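2-hydroxyisobutyryl-CoA synthetase (Aquincola tertiaricarbonis, PDB 6HDY) belongs to the ANL superfamily of AMP-binding enzymes, with a large AMP-binding domain and a smaller C-terminal domain. Local coordinates at residues E399-M410 / R469-L480. Residues are numbered along the deposited sequence; the frame is centred on the assembly and turned at random.
Sequences EHRIVITRESAM and RVIDDREVFRAL
Arg469 takes hold of Glu399 side-on, NE bonding to OE1 at 2.8 Å and NH2 to OE2 at 2.8 Å. The NE bond is almost straight (174°) and reaches OE1 on its syn side, while NH2 meets OE2 from above the carboxylate plane. OE1 also accepts from the backbone N of His400 and forms a salt bridge with Arg401 NH2; the carboxylate thus serves two arginines, whose positive charges it probably offsets. On its way to Glu399 the extended Arg469 chain lays CD over one face of the His400 ring, 3.6 Å from the centroid, a CH-pi contact.

Next to this network the backbones pair as parallel strands: Ile402 N donates to Arg469 O, Ile471 N to Ile402 O and Ile404 N to Ile471 O. This adds 470-471 as an edge strand beside 399-403, whose other edge pairs antiparallel with 413-419, in the mixed sheet of the C-terminal domain.

Beyond the edge strand, Asp473 N-caps helix 474-486, its OD1 accepting from Val476 N and, weakly, from Glu475 N. Its first turns, 474-480, run nearly perpendicular to strand 399-403 (102°) and set Phe477 against the chain leaving that strand. With CG anti to the backbone N (chi1 179°), the ring takes Thr405 CG2 over one face, 4.0 Å from the centroid, and Val403 O at its edge. Met410 SD makes an oblique Met-aromatic contact, and CG of the same methionine touches Phe477 CZ. Val403 divides its branches: CG1 packs on Val476 CG1, CG2 on Ile471 CD1 and Leu480 CD2.

Further out, Leu414 of the neighbouring strand backs both Phe477 and Leu480, and Tyr396 OH hydrogen-bonds ND1 of His400, which probably helps fix the ring whose face carries Arg469 CD.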
ATOM      1  N   GLU A 399     -14.452  21.999  -8.410  1.00 42.94           N
ATOM      2  CA  GLU A 399     -15.348  20.845  -8.422  1.00 40.44           C
ATOM      3  C   GLU A 399     -16.677  21.146  -9.046  1.00 43.57           C
ATOM      4  O   GLU A 399     -17.118  22.311  -9.083  1.00 42.28           O
ATOM      5  CB  GLU A 399     -15.536  20.188  -7.035  1.00 41.65           C
ATOM      6  CG  GLU A 399     -14.552  19.047  -6.743  1.00 44.26           C
ATOM      7  CD  GLU A 399     -14.463  17.915  -7.751  1.00 51.93           C
ATOM      8  OE1 GLU A 399     -15.440  17.686  -8.503  1.00 41.79           O
ATOM      9  OE2 GLU A 399     -13.410  17.243  -7.779  1.00 47.49           O
ATOM     10  N   HIS A 400     -17.298  20.077  -9.575  1.00 39.27           N
ATOM     11  CA  HIS A 400     -18.615  20.087 -10.217  1.00 39.15           C
ATOM     12  C   HIS A 400     -19.147  18.659 -10.277  1.00 42.33           C
ATOM     13  O   HIS A 400     -18.387  17.702 -10.067  1.00 42.69           O
ATOM     14  CB  HIS A 400     -18.553  20.707 -11.630  1.00 40.43           C
ATOM     15  CG  HIS A 400     -17.862  19.852 -12.651  1.00 44.23           C
ATOM     16  ND1 HIS A 400     -16.487  19.877 -12.804  1.00 46.39           N
ATOM     17  CD2 HIS A 400     -18.384  18.981 -13.552  1.00 46.22           C
ATOM     18  CE1 HIS A 400     -16.218  19.034 -13.789  1.00 46.00           C
ATOM     19  NE2 HIS A 400     -17.324  18.465 -14.263  1.00 46.26           N
ATOM     20  N   ARG A 401     -20.446  18.529 -10.554  1.00 37.18           N
ATOM     21  CA  ARG A 401     -21.140  17.269 -10.784  1.00 36.67           C
ATOM     22  C   ARG A 401     -21.989  17.466 -12.034  1.00 42.22           C
ATOM     23  O   ARG A 401     -22.481  18.573 -12.298  1.00 42.30           O
ATOM     24  CB  ARG A 401     -22.056  16.863  -9.612  1.00 35.26           C
ATOM     25  CG  ARG A 401     -21.375  16.434  -8.299  1.00 36.84           C
ATOM     26  CD  ARG A 401     -20.755  15.037  -8.299  1.00 40.44           C
ATOM     27  NE  ARG A 401     -19.328  15.180  -8.505  1.00 49.20           N
ATOM     28  CZ  ARG A 401     -18.394  14.923  -7.601  1.00 54.45           C
ATOM     29  NH1 ARG A 401     -18.712  14.348  -6.449  1.00 43.85           N
ATOM     30  NH2 ARG A 401     -17.137  15.208  -7.853  1.00 38.24           N
ATOM     31  N   ILE A 402     -22.130  16.400 -12.819  1.00 38.98           N
ATOM     32  CA  ILE A 402     -22.992  16.353 -13.998  1.00 39.90           C
ATOM     33  C   ILE A 402     -24.151  15.444 -13.569  1.00 44.07           C
ATOM     34  O   ILE A 402     -23.897  14.349 -13.060  1.00 44.21           O
ATOM     35  CB  ILE A 402     -22.258  15.827 -15.257  1.00 43.28           C
ATOM     36  CG1 ILE A 402     -20.920  16.558 -15.488  1.00 43.11           C
ATOM     37  CG2 ILE A 402     -23.155  15.892 -16.485  1.00 44.50           C
ATOM     38  CD1 ILE A 402     -19.908  15.736 -16.274  1.00 50.68           C
ATOM     39  N   VAL A 403     -25.400  15.949 -13.643  1.00 41.13           N
ATOM     40  CA  VAL A 403     -26.596  15.199 -13.245  1.00 41.96           C
ATOM     41  C   VAL A 403     -27.372  14.811 -14.513  1.00 47.89           C
ATOM     42  O   VAL A 403     -27.818  15.679 -15.271  1.00 46.47           O
ATOM     43  CB  VAL A 403     -27.463  15.892 -12.149  1.00 45.82           C
ATOM     44  CG1 VAL A 403     -28.705  15.075 -11.828  1.00 47.60           C
ATOM     45  CG2 VAL A 403     -26.654  16.135 -10.873  1.00 44.30           C
ATOM     46  N   ILE A 404     -27.442  13.495 -14.778  1.00 46.64           N
ATOM     47  CA  ILE A 404     -28.073  12.952 -15.988  1.00 48.76           C
ATOM     48  C   ILE A 404     -29.095  11.858 -15.704  1.00 53.71           C
ATOM     49  O   ILE A 404     -29.255  11.399 -14.571  1.00 51.98           O
ATOM     50  CB  ILE A 404     -27.010  12.443 -17.038  1.00 51.80           C
ATOM     51  CG1 ILE A 404     -26.378  11.074 -16.612  1.00 51.96           C
ATOM     52  CG2 ILE A 404     -25.942  13.504 -17.384  1.00 49.29           C
ATOM     53  CD1 ILE A 404     -25.669  10.267 -17.735  1.00 55.35           C
ATOM     54  N   THR A 405     -29.769  11.435 -16.773  1.00 54.18           N
ATOM     55  CA  THR A 405     -30.651  10.282 -16.804  1.00 57.33           C
ATOM     56  C   THR A 405     -30.412   9.513 -18.100  1.00 64.84           C
ATOM     57  O   THR A 405     -30.410  10.112 -19.180  1.00 65.01           O
ATOM     58  CB  THR A 405     -32.125  10.624 -16.503  1.00 64.97           C
ATOM     59  OG1 THR A 405     -32.806   9.386 -16.332  1.00 72.80           O
ATOM     60  CG2 THR A 405     -32.812  11.462 -17.609  1.00 57.47           C
ATOM     61  N   ARG A 406     -30.165   8.208 -18.005  1.00 65.48           N
ATOM     62  CA  ARG A 406     -30.003   7.426 -19.236  1.00 68.52           C
ATOM     63  C   ARG A 406     -31.288   6.670 -19.569  1.00 78.35           C
ATOM     64  O   ARG A 406     -31.362   6.010 -20.605  1.00 81.39           O
ATOM     65  CB  ARG A 406     -28.748   6.534 -19.228  1.00 65.97           C
ATOM     66  CG  ARG A 406     -27.483   7.346 -19.532  1.00 69.20           C
ATOM     67  CD  ARG A 406     -26.357   6.510 -20.121  1.00 70.39           C
ATOM     68  NE  ARG A 406     -25.069   7.210 -20.095  1.00 54.64           N
ATOM     69  CZ  ARG A 406     -24.248   7.213 -19.053  1.00 69.62           C
ATOM     70  NH1 ARG A 406     -24.578   6.577 -17.934  1.00 61.75           N
ATOM     71  NH2 ARG A 406     -23.099   7.873 -19.109  1.00 58.95           N
ATOM     72  N   GLU A 407     -32.324   6.849 -18.723  1.00 76.70           N
ATOM     73  CA  GLU A 407     -33.651   6.227 -18.840  1.00 80.93           C
ATOM     74  C   GLU A 407     -34.582   6.965 -19.814  1.00 86.54           C
ATOM     75  O   GLU A 407     -35.436   6.336 -20.452  1.00 91.02           O
ATOM     76  CB  GLU A 407     -34.306   6.124 -17.451  1.00 83.04           C
ATOM     77  CG  GLU A 407     -33.726   5.023 -16.575  1.00 97.36           C
ATOM     78  CD  GLU A 407     -34.062   5.137 -15.100  1.00129.74           C
ATOM     79  OE1 GLU A 407     -35.227   4.865 -14.728  1.00127.68           O
ATOM     80  OE2 GLU A 407     -33.149   5.473 -14.310  1.00130.16           O
ATOM     81  N   SER A 408     -34.456   8.300 -19.886  1.00 79.20           N
ATOM     82  CA  SER A 408     -35.250   9.147 -20.785  1.00 80.34           C
ATOM     83  C   SER A 408     -34.324  10.121 -21.528  1.00 80.28           C
ATOM     84  O   SER A 408     -33.190  10.339 -21.078  1.00 76.48           O
ATOM     85  CB  SER A 408     -36.334   9.897 -20.013  1.00 83.95           C
ATOM     86  OG  SER A 408     -35.838  10.503 -18.829  1.00 87.30           O
ATOM     87  N   ALA A 409     -34.783  10.679 -22.675  1.00 76.88           N
ATOM     88  CA  ALA A 409     -33.976  11.626 -23.457  1.00 74.28           C
ATOM     89  C   ALA A 409     -33.812  12.973 -22.735  1.00 73.20           C
ATOM     90  O   ALA A 409     -34.766  13.464 -22.118  1.00 72.91           O
ATOM     91  CB  ALA A 409     -34.575  11.828 -24.839  1.00 78.62           C
ATOM     92  N   MET A 410     -32.588  13.545 -22.775  1.00 65.16           N
ATOM     93  CA  MET A 410     -32.303  14.820 -22.121  1.00 61.12           C
ATOM     94  C   MET A 410     -32.283  15.984 -23.091  1.00 67.23           C
ATOM     95  O   MET A 410     -31.608  15.920 -24.126  1.00 67.15           O
ATOM     96  CB  MET A 410     -30.990  14.765 -21.347  1.00 59.14           C
ATOM     97  CG  MET A 410     -31.050  13.894 -20.126  1.00 59.84           C
ATOM     98  SD  MET A 410     -29.431  13.763 -19.358  1.00 58.09           S
ATOM     99  CE  MET A 410     -28.554  12.806 -20.581  1.00 55.77           C
ATOM    100  N   ARG A 469     -17.802  12.140 -11.422  1.00 39.13           N
ATOM    101  CA  ARG A 469     -18.590  13.383 -11.478  1.00 38.55           C
ATOM    102  C   ARG A 469     -19.983  13.226 -12.070  1.00 44.02           C
ATOM    103  O   ARG A 469     -20.792  14.141 -11.940  1.00 43.03           O
ATOM    104  CB  ARG A 469     -17.815  14.508 -12.193  1.00 33.77           C
ATOM    105  CG  ARG A 469     -16.625  14.951 -11.360  1.00 38.67           C
ATOM    106  CD  ARG A 469     -15.959  16.204 -11.874  1.00 44.73           C
ATOM    107  NE  ARG A 469     -14.838  16.562 -11.002  1.00 45.20           N
ATOM    108  CZ  ARG A 469     -13.563  16.319 -11.274  1.00 58.77           C
ATOM    109  NH1 ARG A 469     -13.216  15.762 -12.427  1.00 46.26           N
ATOM    110  NH2 ARG A 469     -12.620  16.647 -10.404  1.00 53.37           N
ATOM    111  N   VAL A 470     -20.286  12.068 -12.679  1.00 40.85           N
ATOM    112  CA  VAL A 470     -21.610  11.854 -13.253  1.00 39.92           C
ATOM    113  C   VAL A 470     -22.524  11.132 -12.270  1.00 46.95           C
ATOM    114  O   VAL A 470     -22.159  10.081 -11.735  1.00 47.38           O
ATOM    115  CB  VAL A 470     -21.561  11.191 -14.646  1.00 41.78           C
ATOM    116  CG1 VAL A 470     -22.967  10.903 -15.162  1.00 42.63           C
ATOM    117  CG2 VAL A 470     -20.811  12.074 -15.632  1.00 40.28           C
ATOM    118  N   ILE A 471     -23.697  11.743 -12.007  1.00 44.84           N
ATOM    119  CA  ILE A 471     -24.773  11.207 -11.175  1.00 46.55           C
ATOM    120  C   ILE A 471     -25.851  10.886 -12.204  1.00 51.66           C
ATOM    121  O   ILE A 471     -26.442  11.809 -12.770  1.00 50.44           O
ATOM    122  CB  ILE A 471     -25.257  12.203 -10.079  1.00 50.02           C
ATOM    123  CG1 ILE A 471     -24.082  12.723  -9.228  1.00 49.66           C
ATOM    124  CG2 ILE A 471     -26.321  11.546  -9.188  1.00 52.82           C
ATOM    125  CD1 ILE A 471     -24.361  14.065  -8.541  1.00 61.79           C
ATOM    126  N   ASP A 472     -26.030   9.583 -12.510  1.00 50.40           N
ATOM    127  CA  ASP A 472     -26.919   9.067 -13.551  1.00 53.38           C
ATOM    128  C   ASP A 472     -28.340   8.652 -13.049  1.00 62.13           C
ATOM    129  O   ASP A 472     -29.068   7.976 -13.773  1.00 65.99           O
ATOM    130  CB  ASP A 472     -26.196   7.911 -14.288  1.00 56.43           C
ATOM    131  CG  ASP A 472     -27.035   7.110 -15.276  1.00 74.98           C
ATOM    132  OD1 ASP A 472     -27.551   7.713 -16.244  1.00 77.29           O
ATOM    133  OD2 ASP A 472     -27.240   5.901 -15.037  1.00 84.22           O
ATOM    134  N   ASP A 473     -28.764   9.148 -11.875  1.00 57.86           N
ATOM    135  CA  ASP A 473     -30.053   8.861 -11.232  1.00 59.50           C
ATOM    136  C   ASP A 473     -31.223   9.686 -11.824  1.00 63.75           C
ATOM    137  O   ASP A 473     -31.145  10.913 -11.906  1.00 61.98           O
ATOM    138  CB  ASP A 473     -29.908   9.090  -9.713  1.00 61.04           C
ATOM    139  CG  ASP A 473     -31.003   8.539  -8.825  1.00 75.43           C
ATOM    140  OD1 ASP A 473     -32.148   9.028  -8.920  1.00 77.41           O
ATOM    141  OD2 ASP A 473     -30.686   7.722  -7.936  1.00 85.03           O
ATOM    142  N   ARG A 474     -32.307   8.996 -12.221  1.00 62.38           N
ATOM    143  CA  ARG A 474     -33.524   9.592 -12.793  1.00 63.66           C
ATOM    144  C   ARG A 474     -34.280  10.477 -11.781  1.00 66.49           C
ATOM    145  O   ARG A 474     -34.814  11.509 -12.173  1.00 66.45           O
ATOM    146  CB  ARG A 474     -34.447   8.496 -13.358  1.00 66.73           C
ATOM    147  CG  ARG A 474     -35.482   8.968 -14.376  1.00 82.58           C
ATOM    148  CD  ARG A 474     -36.561   7.907 -14.549  1.00100.75           C
ATOM    149  NE  ARG A 474     -37.632   8.317 -15.458  1.00115.14           N
ATOM    150  CZ  ARG A 474     -38.678   7.558 -15.779  1.00136.51           C
ATOM    151  NH1 ARG A 474     -38.804   6.337 -15.271  1.00125.79           N
ATOM    152  NH2 ARG A 474     -39.604   8.013 -16.612  1.00128.62           N
ATOM    153  N   GLU A 475     -34.332  10.073 -10.494  1.00 62.05           N
ATOM    154  CA  GLU A 475     -35.004  10.837  -9.440  1.00 62.46           C
ATOM    155  C   GLU A 475     -34.222  12.109  -9.090  1.00 61.98           C
ATOM    156  O   GLU A 475     -34.835  13.156  -8.885  1.00 62.59           O
ATOM    157  CB  GLU A 475     -35.228   9.977  -8.193  1.00 66.49           C
ATOM    158  CG  GLU A 475     -36.304   8.915  -8.368  1.00 83.10           C
ATOM    159  CD  GLU A 475     -36.564   8.076  -7.135  1.00112.74           C
ATOM    160  OE1 GLU A 475     -35.595   7.505  -6.580  1.00 99.78           O
ATOM    161  OE2 GLU A 475     -37.747   7.967  -6.739  1.00121.10           O
ATOM    162  N   VAL A 476     -32.871  12.016  -9.050  1.00 53.60           N
ATOM    163  CA  VAL A 476     -31.974  13.141  -8.756  1.00 49.93           C
ATOM    164  C   VAL A 476     -32.076  14.180  -9.892  1.00 51.54           C
ATOM    165  O   VAL A 476     -32.157  15.384  -9.621  1.00 49.25           O
ATOM    166  CB  VAL A 476     -30.509  12.669  -8.467  1.00 50.53           C
ATOM    167  CG1 VAL A 476     -29.564  13.848  -8.291  1.00 46.97           C
ATOM    168  CG2 VAL A 476     -30.461  11.780  -7.229  1.00 52.13           C
ATOM    169  N   PHE A 477     -32.087  13.694 -11.158  1.00 48.96           N
ATOM    170  CA  PHE A 477     -32.208  14.509 -12.374  1.00 48.16           C
ATOM    171  C   PHE A 477     -33.521  15.304 -12.380  1.00 51.74           C
ATOM    172  O   PHE A 477     -33.507  16.522 -12.612  1.00 48.37           O
ATOM    173  CB  PHE A 477     -32.096  13.630 -13.646  1.00 50.22           C
ATOM    174  CG  PHE A 477     -32.246  14.391 -14.947  1.00 51.11           C
ATOM    175  CD1 PHE A 477     -31.145  14.991 -15.554  1.00 50.96           C
ATOM    176  CD2 PHE A 477     -33.487  14.508 -15.566  1.00 54.28           C
ATOM    177  CE1 PHE A 477     -31.285  15.704 -16.751  1.00 51.73           C
ATOM    178  CE2 PHE A 477     -33.624  15.234 -16.755  1.00 57.08           C
ATOM    179  CZ  PHE A 477     -32.520  15.831 -17.335  1.00 52.50           C
ATOM    180  N   ARG A 478     -34.652  14.600 -12.142  1.00 51.17           N
ATOM    181  CA  ARG A 478     -35.973  15.208 -12.127  1.00 53.77           C
ATOM    182  C   ARG A 478     -36.106  16.212 -10.995  1.00 58.02           C
ATOM    183  O   ARG A 478     -36.549  17.328 -11.251  1.00 56.76           O
ATOM    184  CB  ARG A 478     -37.087  14.155 -12.137  1.00 57.07           C
ATOM    185  CG  ARG A 478     -37.071  13.357 -13.435  1.00 65.95           C
ATOM    186  CD  ARG A 478     -38.444  13.062 -13.954  1.00 81.47           C
ATOM    187  NE  ARG A 478     -38.394  12.549 -15.321  1.00 99.57           N
ATOM    188  CZ  ARG A 478     -38.927  11.396 -15.709  1.00123.09           C
ATOM    189  NH1 ARG A 478     -39.558  10.620 -14.834  1.00115.94           N
ATOM    190  NH2 ARG A 478     -38.845  11.012 -16.976  1.00112.55           N
ATOM    191  N   ALA A 479     -35.604  15.868  -9.784  1.00 55.40           N
ATOM    192  CA  ALA A 479     -35.614  16.760  -8.618  1.00 55.83           C
ATOM    193  C   ALA A 479     -34.840  18.043  -8.885  1.00 56.21           C
ATOM    194  O   ALA A 479     -35.326  19.121  -8.544  1.00 56.95           O
ATOM    195  CB  ALA A 479     -35.041  16.053  -7.401  1.00 56.90           C
ATOM    196  N   LEU A 480     -33.663  17.930  -9.534  1.00 50.46           N
ATOM    197  CA  LEU A 480     -32.810  19.068  -9.866  1.00 47.93           C
ATOM    198  C   LEU A 480     -33.443  19.965 -10.939  1.00 53.72           C
ATOM    199  O   LEU A 480     -33.504  21.179 -10.732  1.00 52.85           O
ATOM    200  CB  LEU A 480     -31.380  18.637 -10.228  1.00 44.63           C
ATOM    201  CG  LEU A 480     -30.350  19.760 -10.517  1.00 46.57           C
ATOM    202  CD1 LEU A 480     -30.260  20.787  -9.366  1.00 46.58           C
ATOM    203  CD2 LEU A 480     -29.000  19.181 -10.799  1.00 45.03           C
TER